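Local coordinates for protein DyP (Bjerkandera adusta, PDB 3VXJ) that probably uses heme b to reduce hydrogen peroxide while oxidising dyes and phenols, and here holds 2,6-dimethoxyphenol, at residues A[27-33]-A[144-150]; A[71-75]-A[115-119]; A[268-272]-A[290-296]. One frame throughout, in Å; residues are numbered along the deposited sequence.

Contact 1: A[27-33]-A[144-150]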
loop_
_atom_site.group_PDB
_atom_site.type_symbol
_atom_site.label_atom_id
_atom_site.label_comp_id
_atom_site.label_asym_id
_atom_site.label_seq_id
_atom_site.Cartn_x
_atom_site.Cartn_y
_atom_site.Cartn_z
ATOM N N VAL A 27 11.942 -10.315 3.682
ATOM C CA VAL A 27 12.998 -10.828 4.557
ATOM C C VAL A 27 13.726 -9.629 5.147
ATOM O O VAL A 27 14.493 -8.940 4.454
ATOM C CB VAL A 27 13.996 -11.744 3.803
ATOM C CG1 VAL A 27 15.043 -12.277 4.762
ATOM C CG2 VAL A 27 13.274 -12.910 3.112
ATOM N N PHE A 28 13.449 -9.358 6.415
ATOM C CA PHE A 28 14.041 -8.230 7.124
ATOM C C PHE A 28 15.352 -8.669 7.745
ATOM O O PHE A 28 15.427 -9.741 8.337
ATOM C CB PHE A 28 13.074 -7.686 8.186
ATOM C CG PHE A 28 11.764 -7.211 7.612
ATOM C CD1 PHE A 28 11.642 -5.924 7.094
ATOM C CD2 PHE A 28 10.673 -8.072 7.528
ATOM C CE1 PHE A 28 10.440 -5.493 6.540
ATOM C CE2 PHE A 28 9.477 -7.650 6.972
ATOM C CZ PHE A 28 9.355 -6.368 6.476
ATOM N N PHE A 29 16.383 -7.846 7.606
ATOM C CA PHE A 29 17.707 -8.250 8.043
ATOM C C PHE A 29 18.481 -7.133 8.720
ATOM O O PHE A 29 18.154 -5.940 8.589
ATOM C CB PHE A 29 18.513 -8.836 6.865
ATOM C CG PHE A 29 18.853 -7.833 5.797
ATOM C CD1 PHE A 29 20.050 -7.116 5.855
ATOM C CD2 PHE A 29 17.974 -7.578 4.746
ATOM C CE1 PHE A 29 20.367 -6.176 4.893
ATOM C CE2 PHE A 29 18.293 -6.645 3.770
ATOM C CZ PHE A 29 19.486 -5.933 3.847
ATOM N N GLN A 30 19.505 -7.556 9.457
ATOM C CA GLN A 30 20.558 -6.700 9.972
ATOM C C GLN A 30 21.856 -7.069 9.279
ATOM O O GLN A 30 22.099 -8.247 8.996
ATOM C CB GLN A 30 20.788 -6.969 11.454
ATOM C CG GLN A 30 19.714 -6.608 12.413
ATOM C CD GLN A 30 20.160 -6.878 13.847
ATOM O OE1 GLN A 30 21.305 -6.595 14.219
ATOM N NE2 GLN A 30 19.264 -7.434 14.654
ATOM N N VAL A 31 22.708 -6.074 9.057
ATOM C CA VAL A 31 24.061 -6.302 8.558
ATOM C C VAL A 31 24.997 -6.569 9.738
ATOM O O VAL A 31 25.072 -5.766 10.662
ATOM C CB VAL A 31 24.576 -5.073 7.769
ATOM C CG1 VAL A 31 26.030 -5.261 7.338
ATOM C CG2 VAL A 31 23.702 -4.792 6.554
ATOM N N ASN A 32 25.703 -7.698 9.694
ATOM C CA ASN A 32 26.681 -8.049 10.729
ATOM C C ASN A 32 28.102 -7.631 10.380
ATOM O O ASN A 32 28.898 -7.342 11.265
ATOM C CB ASN A 32 26.670 -9.555 10.996
ATOM C CG ASN A 32 25.331 -10.054 11.492
ATOM O OD1 ASN A 32 24.693 -9.436 12.349
ATOM N ND2 ASN A 32 24.903 -11.191 10.968
ATOM N N ASP A 33 28.413 -7.612 9.087
ATOM C CA ASP A 33 29.773 -7.398 8.601
ATOM C C ASP A 33 29.629 -6.642 7.284
ATOM O O ASP A 33 29.215 -7.220 6.281
ATOM C CB ASP A 33 30.455 -8.772 8.415
ATOM C CG ASP A 33 31.917 -8.692 7.967
ATOM O OD1 ASP A 33 32.305 -7.806 7.183
ATOM O OD2 ASP A 33 32.691 -9.582 8.385
ATOM N N SER A 144 26.800 -15.355 7.020
ATOM C CA SER A 144 26.771 -14.669 8.309
ATOM C C SER A 144 26.978 -13.152 8.216
ATOM O O SER A 144 27.004 -12.479 9.243
ATOM C CB SER A 144 27.806 -15.282 9.253
ATOM O OG SER A 144 29.105 -15.100 8.737
ATOM N N SER A 145 27.109 -12.609 7.000
ATOM C CA SER A 145 27.200 -11.152 6.826
ATOM C C SER A 145 25.891 -10.460 7.200
ATOM O O SER A 145 25.873 -9.259 7.446
ATOM C CB SER A 145 27.628 -10.759 5.405
ATOM O OG SER A 145 26.575 -10.902 4.459
ATOM N N ILE A 146 24.806 -11.235 7.237
ATOM C CA ILE A 146 23.502 -10.747 7.689
ATOM C C ILE A 146 22.880 -11.674 8.725
ATOM O O ILE A 146 23.248 -12.851 8.840
ATOM C CB ILE A 146 22.477 -10.558 6.525
ATOM C CG1 ILE A 146 22.074 -11.903 5.902
ATOM C CG2 ILE A 146 22.993 -9.548 5.489
ATOM C CD1 ILE A 146 20.999 -11.798 4.829
ATOM N N THR A 147 21.946 -11.116 9.491
ATOM C CA THR A 147 21.033 -11.906 10.308
ATOM C C THR A 147 19.629 -11.590 9.821
ATOM O O THR A 147 19.236 -10.421 9.711
ATOM C CB THR A 147 21.162 -11.583 11.811
ATOM O OG1 THR A 147 22.464 -11.964 12.267
ATOM C CG2 THR A 147 20.118 -12.339 12.632
ATOM N N GLN A 148 18.880 -12.634 9.502
ATOM C CA GLN A 148 17.495 -12.489 9.107
ATOM C C GLN A 148 16.665 -12.410 10.387
ATOM O O GLN A 148 16.536 -13.398 11.120
ATOM C CB GLN A 148 17.087 -13.652 8.199
ATOM C CG GLN A 148 17.861 -13.649 6.871
ATOM C CD GLN A 148 17.702 -14.918 6.058
ATOM O OE1 GLN A 148 16.613 -15.486 5.968
ATOM N NE2 GLN A 148 18.795 -15.359 5.444
ATOM N N VAL A 149 16.153 -11.216 10.675
ATOM C CA VAL A 149 15.487 -10.936 11.953
ATOM C C VAL A 149 13.989 -11.241 11.929
ATOM O O VAL A 149 13.370 -11.437 12.983
ATOM C CB VAL A 149 15.761 -9.484 12.454
ATOM C CG1 VAL A 149 17.254 -9.293 12.733
ATOM C CG2 VAL A 149 15.265 -8.430 11.454
ATOM N N GLN A 150 13.416 -11.278 10.726
ATOM C CA GLN A 150 12.003 -11.611 10.544
ATOM C C GLN A 150 11.714 -11.812 9.072
ATOM O O GLN A 150 12.265 -11.111 8.224
ATOM C CB GLN A 150 11.114 -10.485 11.089
ATOM C CG GLN A 150 9.609 -10.641 10.858
ATOM C CD GLN A 150 8.994 -11.720 11.715
ATOM O OE1 GLN A 150 9.137 -12.909 11.432
ATOM N NE2 GLN A 150 8.292 -11.315 12.766
#

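Contact 2: A[71-75]-A[115-119]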
loop_
_atom_site.group_PDB
_atom_site.type_symbol
_atom_site.label_atom_id
_atom_site.label_comp_id
_atom_site.label_asym_id
_atom_site.label_seq_id
_atom_site.Cartn_x
_atom_site.Cartn_y
_atom_site.Cartn_z
ATOM N N PHE A 71 16.798 -0.459 1.915
ATOM C CA PHE A 71 17.571 -0.215 3.131
ATOM C C PHE A 71 16.922 0.826 4.013
ATOM O O PHE A 71 16.381 1.813 3.527
ATOM C CB PHE A 71 18.986 0.261 2.774
ATOM C CG PHE A 71 19.802 -0.774 2.075
ATOM C CD1 PHE A 71 20.508 -1.724 2.803
ATOM C CD2 PHE A 71 19.824 -0.835 0.688
ATOM C CE1 PHE A 71 21.243 -2.713 2.156
ATOM C CE2 PHE A 71 20.565 -1.821 0.026
ATOM C CZ PHE A 71 21.274 -2.754 0.770
ATOM N N SER A 72 16.995 0.611 5.317
ATOM C CA SER A 72 16.597 1.615 6.282
ATOM C C SER A 72 17.757 2.587 6.463
ATOM O O SER A 72 18.857 2.353 5.981
ATOM C CB SER A 72 16.289 0.944 7.614
ATOM O OG SER A 72 17.504 0.522 8.215
ATOM N N ASN A 73 17.513 3.665 7.196
ATOM C CA ASN A 73 18.572 4.583 7.546
ATOM C C ASN A 73 19.699 3.890 8.313
ATOM O O ASN A 73 20.879 4.106 8.021
ATOM C CB ASN A 73 18.031 5.748 8.365
ATOM C CG ASN A 73 19.126 6.681 8.817
ATOM O OD1 ASN A 73 19.679 7.429 8.020
ATOM N ND2 ASN A 73 19.476 6.603 10.089
ATOM N N THR A 74 19.356 3.060 9.292
ATOM C CA THR A 74 20.414 2.410 10.053
ATOM C C THR A 74 21.190 1.408 9.198
ATOM O O THR A 74 22.372 1.187 9.433
ATOM C CB THR A 74 19.903 1.763 11.335
ATOM O OG1 THR A 74 18.748 0.965 11.041
ATOM C CG2 THR A 74 19.528 2.838 12.345
ATOM N N GLY A 75 20.532 0.831 8.192
ATOM C CA GLY A 75 21.207 -0.049 7.234
ATOM C C GLY A 75 22.255 0.687 6.421
ATOM O O GLY A 75 23.383 0.214 6.284
ATOM N N THR A 115 15.125 0.613 15.581
ATOM C CA THR A 115 15.769 0.731 14.274
ATOM C C THR A 115 16.847 -0.338 14.071
ATOM O O THR A 115 17.889 -0.099 13.458
ATOM C CB THR A 115 16.314 2.161 14.017
ATOM O OG1 THR A 115 17.211 2.559 15.066
ATOM C CG2 THR A 115 15.169 3.170 13.934
ATOM N N THR A 116 16.560 -1.519 14.603
ATOM C CA THR A 116 17.371 -2.716 14.417
ATOM C C THR A 116 17.418 -3.157 12.954
ATOM O O THR A 116 18.458 -3.593 12.464
ATOM C CB THR A 116 16.811 -3.838 15.318
ATOM O OG1 THR A 116 17.128 -3.526 16.682
ATOM C CG2 THR A 116 17.382 -5.194 14.971
ATOM N N ILE A 117 16.288 -3.052 12.257
ATOM C CA ILE A 117 16.186 -3.516 10.880
ATOM C C ILE A 117 17.027 -2.623 9.973
ATOM O O ILE A 117 16.895 -1.393 10.012
ATOM C CB ILE A 117 14.717 -3.513 10.414
ATOM C CG1 ILE A 117 13.921 -4.562 11.194
ATOM C CG2 ILE A 117 14.619 -3.772 8.909
ATOM C CD1 ILE A 117 12.422 -4.446 11.037
ATOM N N HIS A 118 17.892 -3.257 9.185
ATOM C CA HIS A 118 18.761 -2.560 8.236
ATOM C C HIS A 118 18.248 -2.563 6.803
ATOM O O HIS A 118 18.641 -1.723 5.982
ATOM C CB HIS A 118 20.157 -3.166 8.274
ATOM C CG HIS A 118 20.920 -2.810 9.506
ATOM N ND1 HIS A 118 22.092 -3.437 9.866
ATOM C CD2 HIS A 118 20.662 -1.906 10.479
ATOM C CE1 HIS A 118 22.533 -2.924 10.998
ATOM N NE2 HIS A 118 21.685 -1.991 11.391
ATOM N N GLY A 119 17.386 -3.517 6.487
ATOM C CA GLY A 119 16.873 -3.595 5.135
ATOM C C GLY A 119 15.868 -4.702 4.969
ATOM O O GLY A 119 15.557 -5.432 5.917
#

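Contact 3: A[268-272]-A[290-296]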
loop_
_atom_site.group_PDB
_atom_site.type_symbol
_atom_site.label_atom_id
_atom_site.label_comp_id
_atom_site.label_asym_id
_atom_site.label_seq_id
_atom_site.Cartn_x
_atom_site.Cartn_y
_atom_site.Cartn_z
ATOM N N ALA A 268 -16.036 -2.110 -8.545
ATOM C CA ALA A 268 -16.842 -1.058 -9.158
ATOM C C ALA A 268 -16.843 0.166 -8.233
ATOM O O ALA A 268 -17.195 0.052 -7.062
ATOM C CB ALA A 268 -18.256 -1.543 -9.419
ATOM N N PRO A 269 -16.423 1.343 -8.734
ATOM C CA PRO A 269 -16.419 2.510 -7.858
ATOM C C PRO A 269 -17.844 3.008 -7.614
ATOM O O PRO A 269 -18.645 3.092 -8.549
ATOM C CB PRO A 269 -15.608 3.535 -8.650
ATOM C CG PRO A 269 -15.805 3.151 -10.081
ATOM C CD PRO A 269 -15.956 1.664 -10.099
ATOM N N ILE A 270 -18.164 3.331 -6.363
ATOM C CA ILE A 270 -19.521 3.754 -6.041
ATOM C C ILE A 270 -19.911 5.093 -6.687
ATOM O O ILE A 270 -21.086 5.335 -6.944
ATOM C CB ILE A 270 -19.821 3.730 -4.508
ATOM C CG1 ILE A 270 -19.084 4.846 -3.752
ATOM C CG2 ILE A 270 -19.551 2.316 -3.917
ATOM C CD1 ILE A 270 -19.339 4.816 -2.238
ATOM N N ASP A 271 -18.924 5.920 -7.031
ATOM C CA ASP A 271 -19.230 7.167 -7.733
ATOM C C ASP A 271 -19.898 6.872 -9.088
ATOM O O ASP A 271 -20.752 7.631 -9.534
ATOM C CB ASP A 271 -17.966 8.011 -7.919
ATOM C CG ASP A 271 -18.265 9.435 -8.315
ATOM O OD1 ASP A 271 -19.353 9.944 -7.946
ATOM O OD2 ASP A 271 -17.403 10.041 -8.983
ATOM N N LEU A 272 -19.527 5.758 -9.722
ATOM C CA LEU A 272 -20.169 5.319 -10.977
ATOM C C LEU A 272 -21.346 4.359 -10.779
ATOM O O LEU A 272 -22.264 4.327 -11.604
ATOM C CB LEU A 272 -19.149 4.669 -11.913
ATOM C CG LEU A 272 -17.975 5.545 -12.353
ATOM C CD1 LEU A 272 -17.047 4.751 -13.275
ATOM C CD2 LEU A 272 -18.468 6.815 -13.040
ATOM N N ASN A 290 -12.526 5.722 -14.070
ATOM C CA ASN A 290 -12.934 6.911 -14.805
ATOM C C ASN A 290 -13.994 7.740 -14.080
ATOM O O ASN A 290 -15.140 7.859 -14.522
ATOM C CB ASN A 290 -13.402 6.527 -16.208
ATOM C CG ASN A 290 -13.408 7.705 -17.145
ATOM O OD1 ASN A 290 -12.861 8.764 -16.836
ATOM N ND2 ASN A 290 -14.033 7.535 -18.302
ATOM N N PHE A 291 -13.586 8.332 -12.964
ATOM C CA PHE A 291 -14.453 9.151 -12.122
ATOM C C PHE A 291 -13.548 10.080 -11.337
ATOM O O PHE A 291 -12.352 9.795 -11.165
ATOM C CB PHE A 291 -15.284 8.287 -11.159
ATOM C CG PHE A 291 -14.455 7.529 -10.147
ATOM C CD1 PHE A 291 -14.211 8.058 -8.877
ATOM C CD2 PHE A 291 -13.882 6.310 -10.479
ATOM C CE1 PHE A 291 -13.426 7.366 -7.951
ATOM C CE2 PHE A 291 -13.090 5.609 -9.554
ATOM C CZ PHE A 291 -12.870 6.148 -8.293
ATOM N N ASP A 292 -14.102 11.181 -10.849
ATOM C CA ASP A 292 -13.283 12.154 -10.129
ATOM C C ASP A 292 -14.002 12.871 -8.984
ATOM O O ASP A 292 -13.472 13.833 -8.448
ATOM C CB ASP A 292 -12.659 13.176 -11.096
ATOM C CG ASP A 292 -13.700 14.000 -11.852
ATOM O OD1 ASP A 292 -14.910 13.863 -11.572
ATOM O OD2 ASP A 292 -13.300 14.793 -12.732
ATOM N N TYR A 293 -15.196 12.392 -8.624
ATOM C CA TYR A 293 -16.078 13.009 -7.614
ATOM C C TYR A 293 -16.696 14.341 -8.048
ATOM O O TYR A 293 -17.413 14.955 -7.263
ATOM C CB TYR A 293 -15.422 13.124 -6.207
ATOM C CG TYR A 293 -14.741 11.854 -5.763
ATOM C CD1 TYR A 293 -15.474 10.682 -5.602
ATOM C CD2 TYR A 293 -13.361 11.814 -5.525
ATOM C CE1 TYR A 293 -14.859 9.504 -5.226
ATOM C CE2 TYR A 293 -12.732 10.634 -5.143
ATOM C CZ TYR A 293 -13.497 9.483 -4.998
ATOM O OH TYR A 293 -12.920 8.285 -4.640
ATOM N N SER A 294 -16.459 14.780 -9.291
ATOM C CA SER A 294 -17.021 16.063 -9.752
ATOM C C SER A 294 -18.548 16.062 -9.769
ATOM O O SER A 294 -19.169 17.124 -9.740
ATOM C CB SER A 294 -16.476 16.476 -11.119
ATOM O OG SER A 294 -16.903 15.589 -12.121
ATOM N N ASP A 295 -19.145 14.871 -9.786
ATOM C CA ASP A 295 -20.598 14.728 -9.709
ATOM C C ASP A 295 -21.140 14.613 -8.274
ATOM O O ASP A 295 -22.329 14.342 -8.082
ATOM C CB ASP A 295 -21.048 13.512 -10.535
ATOM C CG ASP A 295 -20.551 12.178 -9.964
ATOM O OD1 ASP A 295 -19.824 12.184 -8.949
ATOM O OD2 ASP A 295 -20.899 11.120 -10.542
ATOM N N THR A 296 -20.267 14.773 -7.279
ATOM C CA THR A 296 -20.651 14.584 -5.883
ATOM C C THR A 296 -19.760 15.404 -4.933
ATOM O O THR A 296 -19.444 14.983 -3.817
ATOM C CB THR A 296 -20.709 13.054 -5.508
ATOM O OG1 THR A 296 -21.309 12.873 -4.217
ATOM C CG2 THR A 296 -19.327 12.392 -5.555
#

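Contact 1: A[27-33]-A[144-150]
Gln30 lays the end of its side chain across Val149. Its NE2 comes 3.3 Å from Val149 CG1, and its CG touches the same methyl. The two side chains cross at about a right angle. Gln30 beyond CG is extended (chi2 -177°), which carries the amide over the valine.

Beneath them, strands 27-31 and 146-150 pair antiparallel. Gln30 and Thr147 form a hydrogen-bonded pair and bond each other through N-H and C=O. Phe28 N bonds Gln150 O at 2.8 Å. Phe28 O takes Val149 N at 2.9 Å and, weakly, Gln150 N. Two residues thus face one, and Val149 CG2 tucks against Phe28 CB.

On the face of Phe29 and Ile146, Ile146 CG2 meets Phe29 CD1 at 3.8 Å. The Phe29 ring also packs on Phe71 and Phe121.

Past the strand end, Asn32 ND2 grips two oxygens of the other segment. Asn32 ND2 donates to Thr147 OG1 at 2.9 Å and to Ser144 O at 3.0 Å. Both acceptors lie close to the amide plane, so the amide is fixed in rotation. Asn32 N adds a bond of 2.7 Å to Ser145 O. Asp33 then N-caps the next helix through Ser36 N.

The pairing joins an inner strand to an edge strand of the four-stranded antiparallel sheet in the N-terminal ferredoxin-like half of the DyP fold. The break in register at Phe28 is a classic beta bulge.

Contact 2: A[71-75]-A[115-119]
Ser72 OG donates to Ile117 O at 2.7 Å and accepts from Gly75 N at 3.0 Å. One hydroxyl therefore holds the opposite loop and caps its own helix. Its place between the backbone N and the carbonyl carbon (chi1 72°) lets it reach both. Ser72 N also bonds His118 O at 2.9 Å. Thr74 OG1 donates to Thr115 O at 2.8 Å, tilted 30° from that carbonyl plane. Three bonds across the contact thus reach the carbonyls of Thr115, Ile117 and His118.

His118 O is a shared acceptor. Besides Ser72 N, it receives CA-H...O contacts from Phe71 CA and from Gly75 CA, the latter at 3.3 Å. Gly75 has no side chain, and its CA comes this close to His118 O.

The His118 ring lies beside the helix start. Thr74 OG1 meets it in plane, at the CD2 edge, 3.5 Å away. Thr74 O lies over one face. The ring's ND1 is bonded to Val31 N, so the imidazole is held from the neighbouring strand as well. Further out, Thr74 CG2 rests against Thr115 OG1 at 3.6 Å, the two side chains crossing at about a right angle. Phe71 turns its ring to Leu436 and Ile440 of helix 433-440.

Phe71 and Gly119 form a non-hydrogen-bonded antiparallel pair. His118 and Gly119 together face Phe29 in a classic beta bulge. Ser72 is the N-cap of helix 73-78 at a strand-to-helix junction, and the same hydroxyl fastens it to the loop leading into strand 119-125.

Contact 3: A[268-272]-A[290-296]
Asp271 reaches across to the other segment from CB to carboxylate. Its CB lies 3.9 Å from Phe291 CD1. CG stands anti to the backbone N (chi1 -166°), which sends the acid toward the turn at 293-296. OD2 accepts from Tyr293 N at 3.2 Å, a bent bond (139°) that arrives from above the carboxylate plane. OD2 also touches Phe291 CB. OD1 lies against Thr296 CG2 and comes 2.5 Å from Asp295 OD1. The two carboxylate planes are nearly perpendicular, 83° apart.

Pro269 CB packs over one face of the Phe291 ring, 3.4 Å from CE2. Leu272 CD2 covers Phe291 CB at 4.0 Å. With an alanine in place of Asp271, Tyr293 N would probably lose its acceptor OD2, and Asp295 its carboxyl partner at the short O-O contact.

Asp292 forms an Asx turn: its OD1 takes both Ser294 N and Ser294 OG. Phe291 and Asp292 belong to a pocket for 2,6-dimethoxyphenol. Phe291 also makes a cation-pi contact with Arg315, which binds heme.

Arg302 forms a salt bridge with Asp295 OD2 and a hydrogen bond with Asp271 O. Its charge probably offsets part of the repulsion between the acids. Oxygens this close suggest that one of the two acids probably carries a proton and donates it to the other.

From the N terminus, strand 23-31 comes first, and contact 1 closes a long loop by pairing its end with strand 146-155. Contact 2 is nested inside that loop and joins 71-75 to 115-119. The two touch: Phe29 O probably bonds His118 N, so together they tie both edge strands, 65-71 and 146-155, to the middle of one sheet. Contact 3 follows in series and closes a short loop, 268-272 to 290-296, in the C-terminal peroxidase half. Its centre lies about 46 Å from that of contact 1. Contacts 1 and 2 belong to the N-terminal sheet and its margin; contact 3 joins two loops, one carrying Phe291 and Asp292 of the phenol pocket, near the heme.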